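Local coordinates for protein pyridoxal kinase (PDB 3IBQ) that probably phosphorylates pyridoxal at the expense of ATP, as a vitamin B6 kinase of the ribokinase superfamily, at residues A[239-244]-A[264-269]. Residues are numbered along the deposited sequence; the frame is centred on the assembly and turned at random.
With ATP (adenosine-5'-triphosphate), chain B.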
ATOM      1  N   ASN A 239      -1.659 -12.801   0.162  1.00 12.49           N
ATOM      2  CA  ASN A 239      -1.665 -13.259  -1.220  1.00 12.93           C
ATOM      3  C   ASN A 239      -2.832 -14.166  -1.551  1.00 12.37           C
ATOM      4  O   ASN A 239      -3.406 -14.000  -2.557  1.00 12.56           O
ATOM      5  CB  ASN A 239      -0.341 -13.853  -1.695  1.00 12.27           C
ATOM      6  CG  ASN A 239       0.674 -12.811  -1.964  1.00 14.82           C
ATOM      7  OD1 ASN A 239       1.393 -12.479  -1.105  1.00 23.40           O
ATOM      8  ND2 ASN A 239       0.669 -12.240  -3.088  1.00 14.10           N
ATOM      9  N   GLN A 240      -3.158 -15.091  -0.665  1.00 13.05           N
ATOM     10  CA  GLN A 240      -4.302 -15.942  -0.865  1.00 14.11           C
ATOM     11  C   GLN A 240      -5.572 -15.116  -0.832  1.00 13.35           C
ATOM     12  O   GLN A 240      -6.443 -15.345  -1.608  1.00 13.12           O
ATOM     13  CB  GLN A 240      -4.357 -17.036   0.161  1.00 15.28           C
ATOM     14  CG  GLN A 240      -5.374 -18.139  -0.129  1.00 21.83           C
ATOM     15  CD  GLN A 240      -5.526 -18.590  -1.652  1.00 27.39           C
ATOM     16  OE1 GLN A 240      -4.777 -19.434  -2.136  1.00 24.71           O
ATOM     17  NE2 GLN A 240      -6.523 -17.982  -2.372  1.00 25.20           N
ATOM     18  N   TRP A 241      -5.648 -14.164   0.074  1.00 10.73           N
ATOM     19  CA  TRP A 241      -6.811 -13.320   0.175  1.00  9.54           C
ATOM     20  C   TRP A 241      -7.045 -12.467  -1.090  1.00  8.79           C
ATOM     21  O   TRP A 241      -8.113 -12.334  -1.538  1.00 10.22           O
ATOM     22  CB  TRP A 241      -6.778 -12.479   1.463  1.00  9.28           C
ATOM     23  CG  TRP A 241      -7.170 -13.208   2.720  1.00  8.46           C
ATOM     24  CD1 TRP A 241      -7.444 -14.494   2.840  1.00 12.00           C
ATOM     25  CD2 TRP A 241      -7.319 -12.649   4.029  1.00  9.52           C
ATOM     26  NE1 TRP A 241      -7.757 -14.822   4.128  1.00 12.01           N
ATOM     27  CE2 TRP A 241      -7.696 -13.695   4.887  1.00 12.42           C
ATOM     28  CE3 TRP A 241      -7.173 -11.387   4.560  1.00 11.62           C
ATOM     29  CZ2 TRP A 241      -7.915 -13.489   6.254  1.00 11.43           C
ATOM     30  CZ3 TRP A 241      -7.404 -11.200   5.892  1.00 10.47           C
ATOM     31  CH2 TRP A 241      -7.763 -12.229   6.722  1.00 10.14           C
ATOM     32  N   LEU A 242      -5.974 -11.913  -1.648  1.00  8.17           N
ATOM     33  CA  LEU A 242      -6.089 -11.127  -2.874  1.00  8.12           C
ATOM     34  C   LEU A 242      -6.539 -12.010  -4.039  1.00  7.50           C
ATOM     35  O   LEU A 242      -7.403 -11.629  -4.829  1.00  6.47           O
ATOM     36  CB  LEU A 242      -4.756 -10.454  -3.208  1.00  8.11           C
ATOM     37  CG  LEU A 242      -4.598  -9.002  -2.752  1.00 13.80           C
ATOM     38  CD1 LEU A 242      -5.468  -8.077  -3.589  1.00 15.45           C
ATOM     39  CD2 LEU A 242      -4.930  -8.863  -1.274  1.00  9.77           C
ATOM     40  N   ASN A 243      -5.941 -13.192  -4.123  1.00  8.44           N
ATOM     41  CA  ASN A 243      -6.249 -14.178  -5.141  1.00  9.41           C
ATOM     42  C   ASN A 243      -7.768 -14.394  -5.129  1.00  9.06           C
ATOM     43  O   ASN A 243      -8.390 -14.208  -6.092  1.00  8.86           O
ATOM     44  CB  ASN A 243      -5.463 -15.440  -4.916  1.00  9.35           C
ATOM     45  CG  ASN A 243      -5.372 -16.318  -6.177  1.00 10.62           C
ATOM     46  OD1 ASN A 243      -5.968 -17.321  -6.223  1.00 13.34           O
ATOM     47  ND2 ASN A 243      -4.694 -15.875  -7.156  1.00  8.64           N
HETATM   48  N   MSE A 244      -8.312 -14.661  -3.955  1.00  9.26           N
HETATM   49  CA  MSE A 244      -9.712 -14.842  -3.730  1.00 11.66           C
HETATM   50  C   MSE A 244     -10.535 -13.638  -4.156  1.00  9.20           C
HETATM   51  O   MSE A 244     -11.511 -13.781  -4.755  1.00  9.12           O
HETATM   52  CB  MSE A 244      -9.939 -15.144  -2.267  1.00 10.71           C
HETATM   53  CG  MSE A 244     -11.351 -15.394  -1.834  1.00 14.62           C
HETATM   54 SE   MSE A 244     -11.479 -15.747   0.108  1.00 23.98          SE
HETATM   55  CE  MSE A 244     -11.185 -14.283   0.625  1.00 17.14           C
ATOM     56  N   GLY A 264     -16.458  -8.805  -0.740  1.00  7.76           N
ATOM     57  CA  GLY A 264     -17.344  -9.684  -0.038  1.00  7.40           C
ATOM     58  C   GLY A 264     -16.642 -10.909   0.531  1.00  8.23           C
ATOM     59  O   GLY A 264     -16.668 -11.104   1.662  1.00  6.96           O
ATOM     60  N   ASP A 265     -15.989 -11.666  -0.330  1.00  7.90           N
ATOM     61  CA  ASP A 265     -15.342 -12.899   0.072  1.00  8.54           C
ATOM     62  C   ASP A 265     -14.237 -12.606   1.086  1.00  8.48           C
ATOM     63  O   ASP A 265     -14.066 -13.283   2.026  1.00  8.51           O
ATOM     64  CB  ASP A 265     -14.796 -13.692  -1.088  1.00  8.46           C
ATOM     65  CG  ASP A 265     -15.887 -14.437  -1.888  1.00 11.11           C
ATOM     66  OD1 ASP A 265     -17.004 -14.387  -1.497  1.00 11.21           O
ATOM     67  OD2 ASP A 265     -15.562 -15.009  -2.869  1.00 10.10           O
ATOM     68  N   LEU A 266     -13.511 -11.545   0.806  1.00  8.24           N
ATOM     69  CA  LEU A 266     -12.472 -11.070   1.682  1.00  8.17           C
ATOM     70  C   LEU A 266     -12.988 -10.752   3.145  1.00  7.12           C
ATOM     71  O   LEU A 266     -12.414 -11.168   4.106  1.00  6.62           O
ATOM     72  CB  LEU A 266     -11.722  -9.897   1.077  1.00  7.38           C
ATOM     73  CG  LEU A 266     -10.624  -9.262   1.953  1.00  9.92           C
ATOM     74  CD1 LEU A 266      -9.662 -10.182   2.438  1.00 10.36           C
ATOM     75  CD2 LEU A 266      -9.979  -8.106   1.289  1.00  9.75           C
ATOM     76  N   LEU A 267     -14.074 -10.007   3.221  1.00  6.77           N
ATOM     77  CA  LEU A 267     -14.720  -9.641   4.497  1.00  7.15           C
ATOM     78  C   LEU A 267     -15.162 -10.915   5.259  1.00  7.88           C
ATOM     79  O   LEU A 267     -14.921 -11.082   6.418  1.00  7.67           O
ATOM     80  CB  LEU A 267     -15.873  -8.680   4.283  1.00  6.98           C
ATOM     81  CG  LEU A 267     -15.523  -7.250   3.801  1.00  6.52           C
ATOM     82  CD1 LEU A 267     -16.698  -6.428   3.628  1.00  9.35           C
ATOM     83  CD2 LEU A 267     -14.496  -6.559   4.592  1.00  5.51           C
ATOM     84  N   GLN A 268     -15.732 -11.831   4.512  1.00  7.68           N
ATOM     85  CA  GLN A 268     -16.122 -13.132   5.038  1.00 10.60           C
ATOM     86  C   GLN A 268     -14.891 -13.860   5.657  1.00  9.66           C
ATOM     87  O   GLN A 268     -14.946 -14.298   6.753  1.00  9.51           O
ATOM     88  CB  GLN A 268     -16.877 -13.952   3.980  1.00 10.32           C
ATOM     89  CG  GLN A 268     -17.250 -15.275   4.457  1.00 15.84           C
ATOM     90  CD  GLN A 268     -17.871 -16.171   3.387  1.00 17.47           C
ATOM     91  OE1 GLN A 268     -17.320 -16.393   2.363  1.00 26.11           O
ATOM     92  NE2 GLN A 268     -19.030 -16.676   3.674  1.00 25.89           N
ATOM     93  N   ALA A 269     -13.799 -13.933   4.913  1.00  8.53           N
ATOM     94  CA  ALA A 269     -12.556 -14.500   5.370  1.00  9.07           C
ATOM     95  C   ALA A 269     -12.016 -13.822   6.659  1.00  8.68           C
ATOM     96  O   ALA A 269     -11.601 -14.466   7.544  1.00  9.09           O
ATOM     97  CB  ALA A 269     -11.574 -14.451   4.354  1.00  7.76           C
TER
HETATM   98  PG  ATP B 281      -2.584  -1.874  -8.690  1.00 69.41           P
HETATM   99  O1G ATP B 281      -3.947  -2.341  -9.199  1.00 68.26           O
HETATM  100  O2G ATP B 281      -1.882  -1.169  -9.763  1.00 69.20           O
HETATM  101  O3G ATP B 281      -2.590  -1.377  -7.261  1.00 68.40           O
HETATM  102  PB  ATP B 281      -0.316  -2.783  -7.507  1.00 64.46           P
HETATM  103  O1B ATP B 281      -0.762  -1.640  -6.676  1.00 65.31           O
HETATM  104  O2B ATP B 281       1.024  -2.668  -8.167  1.00 64.17           O
HETATM  105  O3B ATP B 281      -1.435  -2.969  -8.591  1.00 66.22           O
HETATM  106  PA  ATP B 281      -0.285  -5.493  -7.869  1.00 57.38           P
HETATM  107  O1A ATP B 281       0.928  -5.676  -8.626  1.00 57.38           O
HETATM  108  O2A ATP B 281      -1.567  -5.530  -8.626  1.00 57.74           O
HETATM  109  O3A ATP B 281      -0.417  -4.226  -6.898  1.00 60.10           O
HETATM  110  O5' ATP B 281      -0.291  -6.563  -6.745  1.00 52.52           O
HETATM  111  C5' ATP B 281      -1.332  -6.648  -5.846  1.00 44.17           C
HETATM  112  C4' ATP B 281      -1.457  -8.085  -5.449  1.00 40.62           C
HETATM  113  O4' ATP B 281      -2.726  -8.554  -5.840  1.00 36.80           O
HETATM  114  C3' ATP B 281      -0.435  -9.050  -6.042  1.00 38.26           C
HETATM  115  O3' ATP B 281       0.539  -9.284  -5.116  1.00 41.16           O
HETATM  116  C2' ATP B 281      -1.200 -10.296  -6.010  1.00 37.42           C
HETATM  117  O2' ATP B 281      -1.238 -10.652  -4.630  1.00 37.53           O
HETATM  118  C1' ATP B 281      -2.580  -9.833  -6.384  1.00 32.17           C
HETATM  119  N9  ATP B 281      -2.905  -9.807  -7.829  1.00 30.69           N
HETATM  120  C8  ATP B 281      -2.827  -8.792  -8.625  1.00 28.90           C
HETATM  121  N7  ATP B 281      -3.232  -9.115  -9.841  1.00 29.43           N
HETATM  122  C5  ATP B 281      -3.580 -10.352  -9.845  1.00 29.70           C
HETATM  123  C6  ATP B 281      -4.073 -11.345 -10.831  1.00 29.49           C
HETATM  124  N6  ATP B 281      -4.340 -11.001 -12.083  1.00 28.18           N
HETATM  125  N1  ATP B 281      -4.271 -12.541 -10.383  1.00 26.29           N
HETATM  126  C2  ATP B 281      -4.027 -12.895  -9.149  1.00 28.86           C
HETATM  127  N3  ATP B 281      -3.608 -12.093  -8.209  1.00 28.30           N
HETATM  128  C4  ATP B 281      -3.368 -10.819  -8.495  1.00 29.40           C
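Trp241 and Leu266 meet on the buried side of a helix pair that illustrates packing by side-chain fit in a ribokinase-type fold. Segments 239-244 and 264-269, on helices 231-251 and 264-274, run roughly antiparallel, their N-to-C directions 143° apart and their axes 9.3 Å at closest approach. The tight part centres on the indole. Leu266 CD1 comes to 3.5 Å from Trp241 CE3, its side chain crossing that of the tryptophan at about a right angle, while the methyl of Ala269 sits over one ring face in a CH-pi contact, 4.2 Å from its CB to the centroid of the Trp241 five-membered ring. With CG anti to the carbonyl carbon (chi1 -78°), the indole projects from its helix far enough to touch Ile270 and Leu273 farther along the partner helix, and Val220 of helix 213-226. An alanine in place of Trp241 would probably open a gap between the helices and leave the Leu266 and Ala269 methyls without the surface they pack on.

The solvent side is covered by selenomethionine Met244 and Asp265, both partly exposed. Met244 extends across and bends only at chi3 (72°), bringing CE in beside Asp265 O and the Ala269 methyl. Looser is the rim at Asp265, whose CB lies 3.9 Å from Met244 CG and whose backbone N is hydrogen-bonded to Glu248.

On helix 231-251, Leu242 reaches the ATP ribose, its CD1 3.6 Å from O4'. The interface is thus joined by dispersion and shape rather than by polar bonds, and one helix carries both this apolar seam and part of the nucleotide site.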